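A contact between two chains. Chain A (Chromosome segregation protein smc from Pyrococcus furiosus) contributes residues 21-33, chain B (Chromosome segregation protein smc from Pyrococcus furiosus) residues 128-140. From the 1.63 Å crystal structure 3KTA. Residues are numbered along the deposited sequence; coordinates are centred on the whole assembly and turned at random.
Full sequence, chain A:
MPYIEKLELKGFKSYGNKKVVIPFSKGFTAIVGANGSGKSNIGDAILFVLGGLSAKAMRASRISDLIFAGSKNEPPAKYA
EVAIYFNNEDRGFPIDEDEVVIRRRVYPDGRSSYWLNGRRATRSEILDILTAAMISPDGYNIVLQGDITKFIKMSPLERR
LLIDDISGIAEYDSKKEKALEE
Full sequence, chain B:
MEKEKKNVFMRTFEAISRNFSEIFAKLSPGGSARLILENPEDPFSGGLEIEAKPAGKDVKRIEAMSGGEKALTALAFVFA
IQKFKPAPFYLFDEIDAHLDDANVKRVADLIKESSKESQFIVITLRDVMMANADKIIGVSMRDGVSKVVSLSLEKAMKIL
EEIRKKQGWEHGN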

ATOM      1  N   VAL A  21       0.631  17.550  10.338  1.00 17.70           N
ATOM      2  CA  VAL A  21       1.435  17.381   9.124  1.00 17.48           C
ATOM      3  C   VAL A  21       2.224  16.078   9.184  1.00 20.38           C
ATOM      4  O   VAL A  21       2.924  15.816  10.158  1.00 19.54           O
ATOM      5  CB  VAL A  21       2.444  18.544   8.941  1.00 19.24           C
ATOM      6  CG1 VAL A  21       3.326  18.321   7.711  1.00 21.28           C
ATOM      7  CG2 VAL A  21       1.706  19.878   8.844  1.00 21.47           C
ATOM      8  N   ILE A  22       2.118  15.267   8.137  1.00 14.39           N
ATOM      9  CA  ILE A  22       2.837  14.000   8.082  1.00 14.63           C
ATOM     10  C   ILE A  22       3.655  13.918   6.797  1.00 13.31           C
ATOM     11  O   ILE A  22       3.090  13.730   5.716  1.00 15.66           O
ATOM     12  CB  ILE A  22       1.868  12.809   8.137  1.00 14.91           C
ATOM     13  CG1 ILE A  22       0.916  12.938   9.330  1.00 15.84           C
ATOM     14  CG2 ILE A  22       2.655  11.481   8.167  1.00 15.42           C
ATOM     15  CD1 ILE A  22      -0.107  11.812   9.418  1.00 15.88           C
ATOM     16  N   PRO A  23       4.987  14.068   6.902  1.00 15.31           N
ATOM     17  CA  PRO A  23       5.864  14.107   5.731  1.00 14.69           C
ATOM     18  C   PRO A  23       6.364  12.719   5.381  1.00 14.49           C
ATOM     19  O   PRO A  23       6.493  11.877   6.273  1.00 14.85           O
ATOM     20  CB  PRO A  23       7.047  14.946   6.216  1.00 17.50           C
ATOM     21  CG  PRO A  23       7.143  14.605   7.674  1.00 18.28           C
ATOM     22  CD  PRO A  23       5.754  14.211   8.154  1.00 19.82           C
ATOM     23  N   PHE A  24       6.654  12.494   4.104  1.00 14.06           N
ATOM     24  CA  PHE A  24       7.171  11.212   3.639  1.00 13.28           C
ATOM     25  C   PHE A  24       8.445  11.384   2.818  1.00 15.75           C
ATOM     26  O   PHE A  24       8.619  12.387   2.130  1.00 17.83           O
ATOM     27  CB  PHE A  24       6.135  10.492   2.777  1.00 15.91           C
ATOM     28  CG  PHE A  24       4.882  10.176   3.502  1.00 12.69           C
ATOM     29  CD1 PHE A  24       4.831   9.110   4.387  1.00 15.43           C
ATOM     30  CD2 PHE A  24       3.746  10.946   3.320  1.00 17.20           C
ATOM     31  CE1 PHE A  24       3.662   8.812   5.084  1.00 15.37           C
ATOM     32  CE2 PHE A  24       2.571  10.651   4.010  1.00 18.66           C
ATOM     33  CZ  PHE A  24       2.528   9.589   4.893  1.00 15.72           C
ATOM     34  N   SER A  25       9.341  10.405   2.893  1.00 13.05           N
ATOM     35  CA  SER A  25      10.472  10.363   1.977  1.00 13.14           C
ATOM     36  C   SER A  25       9.975  10.044   0.569  1.00 15.09           C
ATOM     37  O   SER A  25       9.012   9.313   0.412  1.00 14.22           O
ATOM     38  CB  SER A  25      11.457   9.268   2.407  1.00 15.11           C
ATOM     39  OG  SER A  25      12.451   9.090   1.411  1.00 15.72           O
ATOM     40  N   LYS A  26      10.638  10.573  -0.455  1.00 15.83           N
ATOM     41  CA  LYS A  26      10.359  10.159  -1.833  1.00 14.68           C
ATOM     42  C   LYS A  26      10.592   8.656  -2.016  1.00 14.76           C
ATOM     43  O   LYS A  26      10.007   8.027  -2.903  1.00 16.80           O
ATOM     44  CB  LYS A  26      11.250  10.945  -2.796  1.00 21.01           C
ATOM     45  CG  LYS A  26      11.267  10.421  -4.204  1.00 20.77           C
ATOM     46  CD  LYS A  26      12.224  11.244  -5.048  1.00 25.25           C
ATOM     47  CE  LYS A  26      12.313  10.710  -6.467  1.00 27.95           C
ATOM     48  NZ  LYS A  26      13.132  11.640  -7.302  1.00 31.29           N
ATOM     49  N   GLY A  27      11.430   8.090  -1.152  1.00 13.09           N
ATOM     50  CA  GLY A  27      11.769   6.680  -1.210  1.00 13.87           C
ATOM     51  C   GLY A  27      10.958   5.832  -0.246  1.00 13.78           C
ATOM     52  O   GLY A  27       9.751   5.658  -0.416  1.00 13.84           O
ATOM     53  N   PHE A  28      11.642   5.314   0.773  1.00 14.24           N
ATOM     54  CA  PHE A  28      11.071   4.352   1.727  1.00 13.82           C
ATOM     55  C   PHE A  28      10.874   4.995   3.107  1.00 13.80           C
ATOM     56  O   PHE A  28      11.841   5.361   3.787  1.00 12.25           O
ATOM     57  CB  PHE A  28      12.040   3.149   1.772  1.00 14.45           C
ATOM     58  CG  PHE A  28      11.721   2.080   2.786  1.00 13.98           C
ATOM     59  CD1 PHE A  28      10.465   1.950   3.353  1.00 14.46           C
ATOM     60  CD2 PHE A  28      12.719   1.156   3.130  1.00 16.21           C
ATOM     61  CE1 PHE A  28      10.217   0.932   4.278  1.00 14.68           C
ATOM     62  CE2 PHE A  28      12.485   0.150   4.042  1.00 16.57           C
ATOM     63  CZ  PHE A  28      11.241   0.033   4.612  1.00 15.81           C
ATOM     64  N   THR A  29       9.616   5.172   3.507  1.00 10.89           N
ATOM     65  CA  THR A  29       9.296   5.645   4.853  1.00 13.10           C
ATOM     66  C   THR A  29       8.719   4.489   5.651  1.00 11.99           C
ATOM     67  O   THR A  29       7.842   3.780   5.172  1.00 13.02           O
ATOM     68  CB  THR A  29       8.265   6.786   4.839  1.00 12.90           C
ATOM     69  OG1 THR A  29       8.717   7.825   3.953  1.00 13.76           O
ATOM     70  CG2 THR A  29       8.074   7.349   6.246  1.00 13.76           C
ATOM     71  N   ALA A  30       9.220   4.294   6.867  1.00 12.53           N
ATOM     72  CA  ALA A  30       8.626   3.326   7.772  1.00 12.53           C
ATOM     73  C   ALA A  30       7.822   4.078   8.816  1.00 11.46           C
ATOM     74  O   ALA A  30       8.259   5.120   9.310  1.00 14.01           O
ATOM     75  CB  ALA A  30       9.699   2.491   8.463  1.00 13.21           C
ATOM     76  N   ILE A  31       6.663   3.526   9.158  1.00 11.65           N
ATOM     77  CA  ILE A  31       5.795   4.080  10.194  1.00 13.04           C
ATOM     78  C   ILE A  31       5.742   3.079  11.337  1.00 14.78           C
ATOM     79  O   ILE A  31       5.340   1.930  11.138  1.00 14.59           O
ATOM     80  CB  ILE A  31       4.385   4.318   9.662  1.00 13.39           C
ATOM     81  CG1 ILE A  31       4.436   5.341   8.524  1.00 13.25           C
ATOM     82  CG2 ILE A  31       3.473   4.816  10.779  1.00 14.31           C
ATOM     83  CD1 ILE A  31       3.110   5.496   7.785  1.00 12.61           C
ATOM     84  N   VAL A  32       6.179   3.509  12.518  1.00 13.31           N
ATOM     85  CA  VAL A  32       6.220   2.637  13.693  1.00 13.68           C
ATOM     86  C   VAL A  32       5.437   3.260  14.846  1.00 15.33           C
ATOM     87  O   VAL A  32       5.166   4.450  14.852  1.00 16.33           O
ATOM     88  CB  VAL A  32       7.691   2.320  14.163  1.00 14.40           C
ATOM     89  CG1 VAL A  32       8.493   1.666  13.048  1.00 13.68           C
ATOM     90  CG2 VAL A  32       8.394   3.572  14.664  1.00 15.24           C
ATOM     91  N   GLY A  33       5.073   2.445  15.827  1.00 14.89           N
ATOM     92  CA  GLY A  33       4.287   2.936  16.948  1.00 15.73           C
ATOM     93  C   GLY A  33       3.543   1.791  17.597  1.00 16.08           C
ATOM     94  O   GLY A  33       3.293   0.765  16.961  1.00 15.01           O
TER
ATOM     95  N   VAL B 128      13.801  -5.526  11.547  1.00 13.79           N
ATOM     96  CA  VAL B 128      14.502  -5.904  10.327  1.00 15.95           C
ATOM     97  C   VAL B 128      13.816  -5.344   9.082  1.00 13.63           C
ATOM     98  O   VAL B 128      14.426  -5.296   8.020  1.00 15.72           O
ATOM     99  CB  VAL B 128      14.693  -7.432  10.203  1.00 17.30           C
ATOM    100  CG1 VAL B 128      15.575  -7.925  11.319  1.00 21.50           C
ATOM    101  CG2 VAL B 128      13.373  -8.142  10.271  1.00 15.51           C
HETATM  102  N   MSE B 129      12.555  -4.932   9.221  1.00 13.17           N
HETATM  103  CA  MSE B 129      11.875  -4.227   8.139  1.00 14.40           C
HETATM  104  C   MSE B 129      12.262  -2.752   8.085  1.00 14.63           C
HETATM  105  O   MSE B 129      12.451  -2.223   6.980  1.00 15.84           O
HETATM  106  CB  MSE B 129      10.344  -4.337   8.265  1.00 13.44           C
HETATM  107  CG  MSE B 129       9.567  -3.507   7.216  1.00 13.91           C
HETATM  108 SE   MSE B 129       9.801  -4.123   5.379  0.93 16.49          SE
HETATM  109  CE  MSE B 129       8.327  -5.382   5.367  1.00 17.58           C
HETATM  110  N   MSE B 130      12.356  -2.129   9.272  1.00 16.50           N
HETATM  111  CA  MSE B 130      12.544  -0.682   9.520  1.00 17.78           C
HETATM  112  C   MSE B 130      13.965  -0.169   9.250  1.00 14.41           C
HETATM  113  O   MSE B 130      14.160   0.992   8.883  1.00 13.61           O
HETATM  114  CB  MSE B 130      12.117  -0.325  11.011  1.00 20.74           C
HETATM  115  CG  MSE B 130      13.265  -0.003  12.179  1.00  0.00           C
HETATM  116 SE   MSE B 130      12.339   1.027  13.533  0.13 27.76          SE
HETATM  117  CE  MSE B 130      11.662   2.414  12.354  0.04 18.24           C
ATOM    118  N   ALA B 131      14.948  -1.036   9.455  1.00 13.13           N
ATOM    119  CA  ALA B 131      16.315  -0.591   9.740  1.00 15.64           C
ATOM    120  C   ALA B 131      16.942   0.306   8.680  1.00 18.89           C
ATOM    121  O   ALA B 131      17.699   1.231   9.016  1.00 20.73           O
ATOM    122  CB  ALA B 131      17.206  -1.803   9.998  1.00 16.00           C
ATOM    123  N   ASN B 132      16.659   0.017   7.413  1.00 14.15           N
ATOM    124  CA  ASN B 132      17.225   0.779   6.310  1.00 18.38           C
ATOM    125  C   ASN B 132      16.246   1.721   5.621  1.00 15.45           C
ATOM    126  O   ASN B 132      16.477   2.121   4.485  1.00 17.28           O
ATOM    127  CB  ASN B 132      17.834  -0.166   5.272  1.00 20.60           C
ATOM    128  CG  ASN B 132      19.016  -0.931   5.816  1.00 26.64           C
ATOM    129  OD1 ASN B 132      19.875  -0.365   6.492  1.00 30.81           O
ATOM    130  ND2 ASN B 132      19.068  -2.227   5.525  1.00 28.45           N
ATOM    131  N   ALA B 133      15.163   2.079   6.305  1.00 15.79           N
ATOM    132  CA  ALA B 133      14.234   3.067   5.761  1.00 16.28           C
ATOM    133  C   ALA B 133      14.948   4.408   5.586  1.00 14.71           C
ATOM    134  O   ALA B 133      15.884   4.722   6.327  1.00 16.55           O
ATOM    135  CB  ALA B 133      13.047   3.224   6.688  1.00 14.84           C
ATOM    136  N   ASP B 134      14.522   5.200   4.603  1.00 14.51           N
ATOM    137  CA  ASP B 134      15.115   6.520   4.409  1.00 16.16           C
ATOM    138  C   ASP B 134      14.664   7.495   5.488  1.00 16.71           C
ATOM    139  O   ASP B 134      15.430   8.359   5.913  1.00 16.98           O
ATOM    140  CB  ASP B 134      14.745   7.082   3.035  1.00 16.11           C
ATOM    141  CG  ASP B 134      15.270   6.235   1.902  1.00 19.56           C
ATOM    142  OD1 ASP B 134      16.495   6.019   1.846  1.00 20.68           O
ATOM    143  OD2 ASP B 134      14.463   5.787   1.059  1.00 18.29           O
ATOM    144  N   LYS B 135      13.403   7.370   5.892  1.00 15.04           N
ATOM    145  CA  LYS B 135      12.817   8.168   6.958  1.00 14.29           C
ATOM    146  C   LYS B 135      11.935   7.292   7.845  1.00 15.42           C
ATOM    147  O   LYS B 135      11.358   6.306   7.379  1.00 14.09           O
ATOM    148  CB  LYS B 135      11.967   9.307   6.377  1.00 16.36           C
ATOM    149  CG  LYS B 135      12.775  10.331   5.601  1.00 18.10           C
ATOM    150  CD  LYS B 135      13.567  11.214   6.577  1.00 24.78           C
ATOM    151  CE  LYS B 135      14.398  12.257   5.844  1.00 32.58           C
ATOM    152  NZ  LYS B 135      15.070  13.177   6.804  1.00 37.91           N
ATOM    153  N   ILE B 136      11.811   7.678   9.111  1.00 16.71           N
ATOM    154  CA  ILE B 136      10.977   6.954  10.058  1.00 13.58           C
ATOM    155  C   ILE B 136      10.000   7.921  10.715  1.00 16.42           C
ATOM    156  O   ILE B 136      10.388   8.989  11.208  1.00 15.99           O
ATOM    157  CB  ILE B 136      11.827   6.282  11.174  1.00 13.41           C
ATOM    158  CG1 ILE B 136      12.937   5.430  10.553  1.00 17.91           C
ATOM    159  CG2 ILE B 136      10.938   5.476  12.095  1.00 17.64           C
ATOM    160  CD1 ILE B 136      14.098   5.127  11.514  1.00 19.38           C
ATOM    161  N   ILE B 137       8.726   7.555  10.691  1.00 13.58           N
ATOM    162  CA  ILE B 137       7.675   8.316  11.347  1.00 15.06           C
ATOM    163  C   ILE B 137       7.240   7.545  12.580  1.00 16.50           C
ATOM    164  O   ILE B 137       6.964   6.350  12.494  1.00 15.12           O
ATOM    165  CB  ILE B 137       6.448   8.468  10.418  1.00 15.40           C
ATOM    166  CG1 ILE B 137       6.777   9.339   9.215  1.00 21.36           C
ATOM    167  CG2 ILE B 137       5.246   9.040  11.164  1.00 16.94           C
ATOM    168  CD1 ILE B 137       5.664   9.352   8.215  1.00 21.29           C
ATOM    169  N   GLY B 138       7.192   8.224  13.724  1.00 14.26           N
ATOM    170  CA  GLY B 138       6.736   7.590  14.948  1.00 14.65           C
ATOM    171  C   GLY B 138       5.322   8.027  15.277  1.00 15.89           C
ATOM    172  O   GLY B 138       5.027   9.222  15.257  1.00 17.85           O
ATOM    173  N   VAL B 139       4.451   7.065  15.566  1.00 14.82           N
ATOM    174  CA  VAL B 139       3.083   7.353  15.983  1.00 16.30           C
ATOM    175  C   VAL B 139       2.891   6.987  17.463  1.00 18.44           C
ATOM    176  O   VAL B 139       3.352   5.938  17.926  1.00 17.00           O
ATOM    177  CB  VAL B 139       2.055   6.573  15.129  1.00 15.22           C
ATOM    178  CG1 VAL B 139       0.638   6.952  15.516  1.00 17.21           C
ATOM    179  CG2 VAL B 139       2.278   6.833  13.645  1.00 15.15           C
ATOM    180  N   SER B 140       2.215   7.849  18.214  1.00 16.66           N
ATOM    181  CA  SER B 140       1.890   7.519  19.601  1.00 18.63           C
ATOM    182  C   SER B 140       0.545   8.121  19.980  1.00 19.45           C
ATOM    183  O   SER B 140       0.097   9.100  19.372  1.00 19.75           O
ATOM    184  CB  SER B 140       2.992   7.996  20.559  1.00 20.54           C
ATOM    185  OG  SER B 140       3.119   9.403  20.541  1.00 23.20           O
TER

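When two different chains complete a single β-sheet, backbone hydrogen bonds set the register and side chains on the two faces of the sheet fill the space around it. The pairing of A:Thr29 to A:Val32 with B:Lys135 to B:Gly138, in two chains of a chromosome segregation protein, illustrates the principle. The strands run parallel, so A:Ala30 bonds to residues on both sides of its partner B:Ile136: its N donates to B:Lys135 O (3.0 Å), and its O accepts from B:Ile137 N (2.8 Å). A:Val32 repeats the pattern, its N reaching B:Ile137 O at 2.9 Å and its O receiving B:Val139 N at 2.8 Å.

B:Ile137 has the most surface covered. Both its backbone N and O are spent on the ladder, while its side chain, on the same face as A:Thr29 and A:Ile31, extends CD1 into a pocket of chain A. There B:Ile137 CD1 lies 3.7 Å from both A:Ile22 CG2 and A:Thr29 CG2, and 3.8 Å from A:Phe24 CE1, so a single methyl group links the paired strand to the segment preceding it.

A:Phe28, next in covered area, anchors the start of the pairing. A:Phe28 N donates to B:Asp134 OD2 (2.9 Å, nearly linear) and A:Phe28 O accepts from B:Asp134 N (2.8 Å), with a weak additional bond from B:Lys135 N at 3.3 Å. The aromatic ring meets the end of the turn and the helix ahead of it: B:Ala133 CA sits over one face, 3.6 Å from A:Phe28 CD2, whereas the helical B:Met129 O approaches the edge, 3.5 Å from A:Phe28 CZ.

The other face of the sheet carries A:Ala30 and A:Val32. A:Val32 CG1 packs tightly against the selenomethionine B:Met130, 3.3 Å from its CE, and A:Ala30 CB meets B:Ala133 CB at 3.9 Å.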